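Local coordinates for protein transaminase (PDB 5G0A) that probably transfers amino groups between amines and keto compounds with pyridoxal-5'-phosphate as cofactor, acting as an S-selective transaminase, at residues V115-S119 with S327-G333; I131-Y135 with E315-M320. All coordinates share one frame; numbering follows the deposited sequence.

Interaction 1: residues V115-S119 with S327-G333. With PLP (pyridoxal-5'-phosphate), chain E.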
ATOM      1  N   VAL B 115      17.861  10.253 -23.366  1.00 23.43           N
ATOM      2  CA  VAL B 115      18.487   9.480 -22.294  1.00 23.72           C
ATOM      3  C   VAL B 115      18.524  10.307 -20.990  1.00 22.11           C
ATOM      4  O   VAL B 115      18.721  11.559 -21.003  1.00 23.64           O
ATOM      5  CB  VAL B 115      19.954   9.087 -22.672  1.00 24.34           C
ATOM      6  CG1 VAL B 115      20.656   8.357 -21.531  1.00 26.44           C
ATOM      7  CG2 VAL B 115      20.018   8.241 -23.938  1.00 27.05           C
ATOM      8  N   ARG B 116      18.365   9.612 -19.865  1.00 21.14           N
ATOM      9  CA  ARG B 116      18.740  10.168 -18.550  1.00 21.77           C
ATOM     10  C   ARG B 116      19.776   9.243 -17.968  1.00 21.98           C
ATOM     11  O   ARG B 116      19.509   8.048 -17.802  1.00 21.78           O
ATOM     12  CB  ARG B 116      17.556  10.265 -17.576  1.00 23.05           C
ATOM     13  CG  ARG B 116      17.997  10.589 -16.129  1.00 24.22           C
ATOM     14  CD  ARG B 116      16.935  11.389 -15.371  1.00 23.38           C
ATOM     15  NE  ARG B 116      17.296  11.603 -13.949  1.00 22.62           N
ATOM     16  CZ  ARG B 116      18.078  12.582 -13.508  1.00 23.61           C
ATOM     17  NH1 ARG B 116      18.643  13.433 -14.368  1.00 24.46           N
ATOM     18  NH2 ARG B 116      18.318  12.679 -12.208  1.00 22.32           N
ATOM     19  N   PHE B 117      20.960   9.779 -17.666  1.00 21.20           N
ATOM     20  CA  PHE B 117      21.986   8.961 -17.023  1.00 21.81           C
ATOM     21  C   PHE B 117      21.836   9.006 -15.510  1.00 22.32           C
ATOM     22  O   PHE B 117      21.566  10.068 -14.930  1.00 22.90           O
ATOM     23  CB  PHE B 117      23.381   9.461 -17.414  1.00 21.93           C
ATOM     24  CG  PHE B 117      23.718   9.201 -18.855  1.00 21.71           C
ATOM     25  CD1 PHE B 117      24.053   7.922 -19.260  1.00 21.15           C
ATOM     26  CD2 PHE B 117      23.704  10.243 -19.797  1.00 23.29           C
ATOM     27  CE1 PHE B 117      24.379   7.647 -20.591  1.00 21.78           C
ATOM     28  CE2 PHE B 117      24.016   9.990 -21.130  1.00 23.28           C
ATOM     29  CZ  PHE B 117      24.358   8.690 -21.521  1.00 22.03           C
ATOM     30  N   VAL B 118      22.052   7.848 -14.904  1.00 20.50           N
ATOM     31  CA  VAL B 118      22.112   7.689 -13.454  1.00 20.69           C
ATOM     32  C   VAL B 118      23.336   6.849 -13.105  1.00 21.99           C
ATOM     33  O   VAL B 118      24.218   6.662 -13.945  1.00 21.71           O
ATOM     34  CB  VAL B 118      20.786   7.083 -12.904  1.00 21.23           C
ATOM     35  CG1 VAL B 118      19.655   8.117 -12.983  1.00 23.31           C
ATOM     36  CG2 VAL B 118      20.394   5.811 -13.671  1.00 22.23           C
ATOM     37  N   SER B 119      23.429   6.340 -11.867  1.00 21.45           N
ATOM     38  CA  SER B 119      24.697   5.673 -11.489  1.00 21.32           C
ATOM     39  C   SER B 119      24.662   4.163 -11.465  1.00 22.62           C
ATOM     40  O   SER B 119      25.719   3.537 -11.428  1.00 24.14           O
ATOM     41  CB  SER B 119      25.208   6.164 -10.106  1.00 22.51           C
ATOM     42  OG  SER B 119      25.526   7.539 -10.167  1.00 22.66           O
ATOM     43  N   SER B 327      13.194  16.134 -10.299  1.00 21.43           N
ATOM     44  CA  SER B 327      13.948  14.941  -9.906  1.00 21.99           C
ATOM     45  C   SER B 327      15.433  15.239  -9.931  1.00 22.22           C
ATOM     46  O   SER B 327      15.966  15.719 -10.948  1.00 22.52           O
ATOM     47  CB  SER B 327      13.622  13.787 -10.856  1.00 22.69           C
ATOM     48  OG  SER B 327      13.967  12.520 -10.287  1.00 23.35           O
ATOM     49  N   VAL B 328      16.106  14.978  -8.806  1.00 21.24           N
ATOM     50  CA  VAL B 328      17.555  15.169  -8.773  1.00 21.77           C
ATOM     51  C   VAL B 328      18.224  13.947  -8.156  1.00 22.38           C
ATOM     52  O   VAL B 328      17.703  13.328  -7.209  1.00 22.86           O
ATOM     53  CB  VAL B 328      17.949  16.476  -8.023  1.00 22.48           C
ATOM     54  CG1 VAL B 328      17.394  16.481  -6.600  1.00 23.57           C
ATOM     55  CG2 VAL B 328      19.471  16.698  -8.046  1.00 24.51           C
ATOM     56  N   SER B 329      19.367  13.588  -8.730  1.00 22.14           N
ATOM     57  CA  SER B 329      20.226  12.524  -8.219  1.00 21.28           C
ATOM     58  C   SER B 329      21.643  13.117  -8.253  1.00 21.78           C
ATOM     59  O   SER B 329      22.098  13.564  -9.305  1.00 21.90           O
ATOM     60  CB  SER B 329      20.122  11.281  -9.112  1.00 22.84           C
ATOM     61  OG  SER B 329      21.230  10.431  -8.891  1.00 22.11           O
ATOM     62  N   THR B 330      22.337  13.156  -7.112  1.00 20.89           N
ATOM     63  CA  THR B 330      23.640  13.849  -7.067  1.00 21.58           C
ATOM     64  C   THR B 330      24.560  13.415  -8.229  1.00 20.98           C
ATOM     65  O   THR B 330      25.024  14.267  -9.009  1.00 22.65           O
ATOM     66  CB  THR B 330      24.357  13.645  -5.706  1.00 22.62           C
ATOM     67  OG1 THR B 330      23.484  14.089  -4.651  1.00 23.76           O
ATOM     68  CG2 THR B 330      25.645  14.485  -5.646  1.00 24.18           C
ATOM     69  N   TYR B 331      24.820  12.115  -8.339  1.00 21.99           N
ATOM     70  CA  TYR B 331      25.827  11.622  -9.272  1.00 22.00           C
ATOM     71  C   TYR B 331      25.301  11.327 -10.679  1.00 22.52           C
ATOM     72  O   TYR B 331      26.054  10.886 -11.545  1.00 22.84           O
ATOM     73  CB  TYR B 331      26.599  10.432  -8.696  1.00 22.89           C
ATOM     74  CG  TYR B 331      27.321  10.824  -7.419  1.00 23.81           C
ATOM     75  CD1 TYR B 331      27.983  12.052  -7.327  1.00 25.23           C
ATOM     76  CD2 TYR B 331      27.313   9.996  -6.305  1.00 24.84           C
ATOM     77  CE1 TYR B 331      28.638  12.436  -6.164  1.00 24.70           C
ATOM     78  CE2 TYR B 331      27.990  10.374  -5.136  1.00 24.91           C
ATOM     79  CZ  TYR B 331      28.639  11.606  -5.083  1.00 24.66           C
ATOM     80  OH  TYR B 331      29.314  12.030  -3.938  1.00 24.66           O
ATOM     81  N   ALA B 332      24.009  11.570 -10.909  1.00 21.80           N
ATOM     82  CA  ALA B 332      23.474  11.408 -12.267  1.00 21.83           C
ATOM     83  C   ALA B 332      24.254  12.274 -13.255  1.00 21.67           C
ATOM     84  O   ALA B 332      24.287  13.501 -13.117  1.00 23.47           O
ATOM     85  CB  ALA B 332      21.997  11.801 -12.309  1.00 23.12           C
ATOM     86  N   GLY B 333      24.851  11.624 -14.252  1.00 22.28           N
ATOM     87  CA  GLY B 333      25.590  12.318 -15.304  1.00 22.73           C
ATOM     88  C   GLY B 333      27.032  12.638 -14.931  1.00 23.71           C
ATOM     89  O   GLY B 333      27.708  13.389 -15.646  1.00 23.64           O
TER
HETATM   90  N1  PLP E1298      19.842  12.292   1.851  1.00 20.83           N
HETATM   91  C2  PLP E1298      20.184  13.580   1.996  1.00 21.44           C
HETATM   92  C2A PLP E1298      20.031  14.302   3.321  1.00 23.24           C
HETATM   93  C3  PLP E1298      20.770  14.297   0.868  1.00 23.89           C
HETATM   94  O3  PLP E1298      21.130  15.588   1.009  1.00 27.79           O
HETATM   95  C4  PLP E1298      20.971  13.570  -0.402  1.00 23.74           C
HETATM   96  C4A PLP E1298      21.637  14.263  -1.577  1.00 28.52           C
HETATM   97  C5  PLP E1298      20.537  12.163  -0.440  1.00 22.93           C
HETATM   98  C6  PLP E1298      19.970  11.591   0.691  1.00 21.37           C
HETATM   99  C5A PLP E1298      20.587  11.320  -1.703  1.00 23.84           C
HETATM  100  O4P PLP E1298      21.858  11.231  -2.290  1.00 23.85           O
HETATM  101  P   PLP E1298      21.993  10.934  -3.854  1.00 22.92           P
HETATM  102  O1P PLP E1298      21.129   9.748  -4.208  1.00 23.60           O
HETATM  103  O2P PLP E1298      21.580  12.227  -4.534  1.00 22.69           O
HETATM  104  O3P PLP E1298      23.438  10.619  -4.009  1.00 23.00           O
HETATM  105  O   HOH W   1      16.631  11.560 -10.020  1.00 20.86           O
HETATM  106  O   HOH W   2      20.066  14.776 -11.331  1.00 21.99           O
HETATM  107  O   HOH W   3      25.737   8.958 -14.420  1.00 21.25           O
HETATM  108  O   HOH W   4      23.059   8.582  -9.879  1.00 23.11           O
HETATM  109  O   HOH W   5      27.410   7.950 -12.330  1.00 26.26           O

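Interaction 2: residues I131-Y135 with E315-M320. Unlike the reference sequence in segment 315-320: A318 (reference Glu).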
ATOM      1  N   ILE B 131       8.959   7.345 -15.075  1.00 20.50           N
ATOM      2  CA  ILE B 131       8.603   7.964 -16.345  1.00 21.03           C
ATOM      3  C   ILE B 131       7.381   7.284 -16.964  1.00 21.35           C
ATOM      4  O   ILE B 131       6.475   7.988 -17.448  1.00 21.43           O
ATOM      5  CB  ILE B 131       9.788   7.938 -17.349  1.00 20.96           C
ATOM      6  CG1 ILE B 131      10.897   8.879 -16.881  1.00 20.64           C
ATOM      7  CG2 ILE B 131       9.325   8.342 -18.757  1.00 20.79           C
ATOM      8  CD1 ILE B 131      12.249   8.582 -17.535  1.00 19.77           C
ATOM      9  N   ALA B 132       7.352   5.945 -16.953  1.00 20.49           N
ATOM     10  CA  ALA B 132       6.217   5.207 -17.537  1.00 20.15           C
ATOM     11  C   ALA B 132       4.921   5.631 -16.835  1.00 22.08           C
ATOM     12  O   ALA B 132       3.908   5.887 -17.475  1.00 22.27           O
ATOM     13  CB  ALA B 132       6.404   3.688 -17.434  1.00 21.41           C
ATOM     14  N   ARG B 133       4.972   5.711 -15.509  1.00 20.84           N
ATOM     15  CA  ARG B 133       3.783   6.108 -14.728  1.00 20.40           C
ATOM     16  C   ARG B 133       3.372   7.539 -14.972  1.00 20.84           C
ATOM     17  O   ARG B 133       2.172   7.821 -15.113  1.00 21.91           O
ATOM     18  CB  ARG B 133       3.999   5.820 -13.223  1.00 20.39           C
ATOM     19  CG  ARG B 133       4.076   4.319 -12.976  1.00 20.97           C
ATOM     20  CD  ARG B 133       4.610   4.009 -11.568  1.00 20.15           C
ATOM     21  NE  ARG B 133       4.171   2.682 -11.143  1.00 20.96           N
ATOM     22  CZ  ARG B 133       4.887   1.831 -10.426  1.00 24.57           C
ATOM     23  NH1 ARG B 133       6.128   2.142 -10.035  1.00 25.32           N
ATOM     24  NH2 ARG B 133       4.345   0.656 -10.093  1.00 23.51           N
ATOM     25  N   LEU B 134       4.347   8.450 -15.053  1.00 19.79           N
ATOM     26  CA  LEU B 134       4.027   9.848 -15.331  1.00 21.14           C
ATOM     27  C   LEU B 134       3.466  10.020 -16.753  1.00 20.69           C
ATOM     28  O   LEU B 134       2.476  10.746 -16.935  1.00 22.44           O
ATOM     29  CB  LEU B 134       5.228  10.772 -15.155  1.00 21.30           C
ATOM     30  CG  LEU B 134       5.644  11.071 -13.699  1.00 22.10           C
ATOM     31  CD1 LEU B 134       7.079  11.585 -13.661  1.00 20.66           C
ATOM     32  CD2 LEU B 134       4.689  12.004 -12.934  1.00 21.69           C
ATOM     33  N   TYR B 135       4.095   9.373 -17.728  1.00 21.73           N
ATOM     34  CA  TYR B 135       3.635   9.556 -19.131  1.00 22.36           C
ATOM     35  C   TYR B 135       2.197   9.062 -19.301  1.00 23.79           C
ATOM     36  O   TYR B 135       1.344   9.722 -19.941  1.00 23.33           O
ATOM     37  CB  TYR B 135       4.583   8.802 -20.084  1.00 22.00           C
ATOM     38  CG  TYR B 135       4.112   8.855 -21.519  1.00 22.60           C
ATOM     39  CD1 TYR B 135       4.320   9.994 -22.291  1.00 24.36           C
ATOM     40  CD2 TYR B 135       3.415   7.779 -22.064  1.00 25.17           C
ATOM     41  CE1 TYR B 135       3.854  10.044 -23.601  1.00 25.21           C
ATOM     42  CE2 TYR B 135       2.954   7.816 -23.375  1.00 26.66           C
ATOM     43  CZ  TYR B 135       3.174   8.946 -24.116  1.00 27.31           C
ATOM     44  OH  TYR B 135       2.689   8.949 -25.411  1.00 29.69           O
ATOM     45  N   GLU B 315       8.174   9.882 -28.396  1.00 25.36           N
ATOM     46  CA  GLU B 315       6.884  10.371 -27.897  1.00 25.99           C
ATOM     47  C   GLU B 315       6.933  10.617 -26.379  1.00 24.59           C
ATOM     48  O   GLU B 315       6.398  11.602 -25.907  1.00 23.78           O
ATOM     49  CB  GLU B 315       5.694   9.493 -28.328  1.00 31.10           C
ATOM     50  CG  GLU B 315       5.528   8.189 -27.600  1.00 33.81           C
ATOM     51  CD  GLU B 315       4.200   7.480 -27.880  1.00 36.19           C
ATOM     52  OE1 GLU B 315       3.312   8.007 -28.617  1.00 37.78           O
ATOM     53  OE2 GLU B 315       4.060   6.369 -27.353  1.00 34.56           O
ATOM     54  N   ILE B 316       7.597   9.729 -25.651  1.00 23.85           N
ATOM     55  CA  ILE B 316       7.766   9.928 -24.197  1.00 23.17           C
ATOM     56  C   ILE B 316       8.616  11.163 -23.897  1.00 22.34           C
ATOM     57  O   ILE B 316       8.250  12.007 -23.065  1.00 21.98           O
ATOM     58  CB  ILE B 316       8.280   8.640 -23.500  1.00 23.99           C
ATOM     59  CG1 ILE B 316       7.215   7.532 -23.607  1.00 23.45           C
ATOM     60  CG2 ILE B 316       8.644   8.941 -22.041  1.00 23.42           C
ATOM     61  CD1 ILE B 316       7.722   6.156 -23.162  1.00 24.90           C
ATOM     62  N   ALA B 317       9.742  11.293 -24.602  1.00 23.78           N
ATOM     63  CA  ALA B 317      10.589  12.484 -24.480  1.00 23.88           C
ATOM     64  C   ALA B 317       9.847  13.788 -24.761  1.00 24.84           C
ATOM     65  O   ALA B 317      10.020  14.768 -24.056  1.00 24.44           O
ATOM     66  CB  ALA B 317      11.813  12.363 -25.376  1.00 24.62           C
ATOM     67  N   ALA B 318       9.001  13.795 -25.792  1.00 24.85           N
ATOM     68  CA  ALA B 318       8.276  15.017 -26.144  1.00 26.53           C
ATOM     69  C   ALA B 318       7.316  15.427 -25.015  1.00 24.48           C
ATOM     70  O   ALA B 318       7.173  16.605 -24.714  1.00 25.19           O
ATOM     71  CB  ALA B 318       7.522  14.824 -27.465  1.00 26.62           C
ATOM     72  N   PHE B 319       6.715  14.431 -24.364  1.00 23.57           N
ATOM     73  CA  PHE B 319       5.829  14.666 -23.237  1.00 25.14           C
ATOM     74  C   PHE B 319       6.617  15.218 -22.053  1.00 24.04           C
ATOM     75  O   PHE B 319       6.281  16.271 -21.505  1.00 24.68           O
ATOM     76  CB  PHE B 319       5.116  13.374 -22.844  1.00 23.46           C
ATOM     77  CG  PHE B 319       4.403  13.461 -21.516  1.00 25.59           C
ATOM     78  CD1 PHE B 319       3.123  14.010 -21.423  1.00 27.78           C
ATOM     79  CD2 PHE B 319       5.019  12.989 -20.350  1.00 26.27           C
ATOM     80  CE1 PHE B 319       2.462  14.066 -20.201  1.00 27.77           C
ATOM     81  CE2 PHE B 319       4.359  13.057 -19.121  1.00 26.15           C
ATOM     82  CZ  PHE B 319       3.081  13.594 -19.048  1.00 26.01           C
ATOM     83  N   MET B 320       7.692  14.525 -21.681  1.00 25.57           N
ATOM     84  CA  MET B 320       8.510  14.985 -20.540  1.00 24.34           C
ATOM     85  C   MET B 320       9.040  16.398 -20.758  1.00 25.33           C
ATOM     86  O   MET B 320       9.056  17.228 -19.839  1.00 23.90           O
ATOM     87  CB  MET B 320       9.649  13.994 -20.251  1.00 23.96           C
ATOM     88  CG  MET B 320       9.133  12.628 -19.787  1.00 24.14           C
ATOM     89  SD  MET B 320       8.290  12.601 -18.181  1.00 24.87           S
ATOM     90  CE  MET B 320       9.585  13.037 -17.007  1.00 22.82           C
TER

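Interaction 1: residues V115-S119 with S327-G333
R116 NH2 gives its protons to two waters that tie strand 112-118 to the loop 327-333. One water lies 3.0 Å from R116 NH2 and also bonds S327 OG, whose hydroxyl is hydrogen-bonded to S166 OG of the second subunit as well. The other lies 2.9 Å from R116 NH2, in the guanidinium plane, and takes the N-H of S329. The chain of R116 runs extended, with CG anti to the backbone N (chi1 169°), and this carries the guanidinium to the loop. Its NH1 forms a salt bridge with D87. No direct hydrogen bond joins the two segments. S119 OG and S329 OG share a third water, 2.7 Å from S119 OG. A fourth accepts the N-H of G333 and probably donates to V118 O. Between these bridges A332 fits closely: its CB sits 3.2 Å from F117 O and 4.4 Å from V118 CG1. A type I turn from S329 to A332 puts T330 at the phosphate of PLP. T330 N bonds O2P at 2.8 Å and 165°, and T330 OG1 bonds the same O2P at 2.7 Å. G121 and S122 of the second subunit also hold this PLP, so the loop completes a cofactor site formed between two subunits. The strand pairs with strand 308-313, through R116 with V310 and V118 with G308. F117 packs on helix 92-105, and V118 on helix 121-136.

Interaction 2: residues I131-Y135 with E315-M320
Y135 and F319 form an offset edge-to-face pair. The edge of the Y135 ring points at the face of F319, with centroids 5.3 Å apart and planes at 86°. The CB of F319 lies at the Y135 edge, near the ring plane, 3.5 Å from Y135 CD1. The F319 ring also reaches the other helix's backbone, where its CZ is 3.6 Å from L134 O. A CH-pi contact covers one face of Y135. I316 CG1 stands 3.9 Å above the ring centre. The Y135 side chain leaves the helix with CG anti to the backbone N (chi1 176°), and this lays the ring across helix 315-320. Cutting Y135 back to an alanine would probably leave I316 CG1 without the ring face it covers and F319 without its edge-on partner. Apolar contacts fill the inner side. I131 CG2 meets I316 CG2 at 3.4 Å, tighter than usual for two carbons. M320 bends so that its CE lies 4.4 Å from I131 CG1 and equally near L134 CD1. Polar contact is slight. Y135 OH lies 3.2 Å from E315 CD but makes no hydrogen bond with that carboxylate. E315 OE2 is hydrogen-bonded to a triethylene glycol, probably from the crystallisation liquor. M22 of the second subunit touches I131 and M320. The short helical segments run at 71° to each other, and their axes approach to 10.6 Å. L265 of strand 265-269 packs on Y135 and I316. W325 of strand 324-325 packs on I131, L134 and M320.

Overall arrangement
Both contacts lie in the class-III aminotransferase fold and touch the second subunit. The centres of interactions 1 and 2 are about 17 Å apart. The nearest atoms of interactions 1 and 2 are about 6 Å apart, so they do not touch. Strand 112-118 of interaction 1 is followed in the chain by helix 121-136 of interaction 2. Helix 314-321 likewise comes shortly before the loop 327-333. The two contacts therefore join the same two regions of the chain. Interaction 1 is buried and largely polar, held by bridging waters beside a shared cofactor. Interaction 2 is partly buried and mostly apolar and aromatic. Its inner side packs on strands, while E315 lies exposed at its margin.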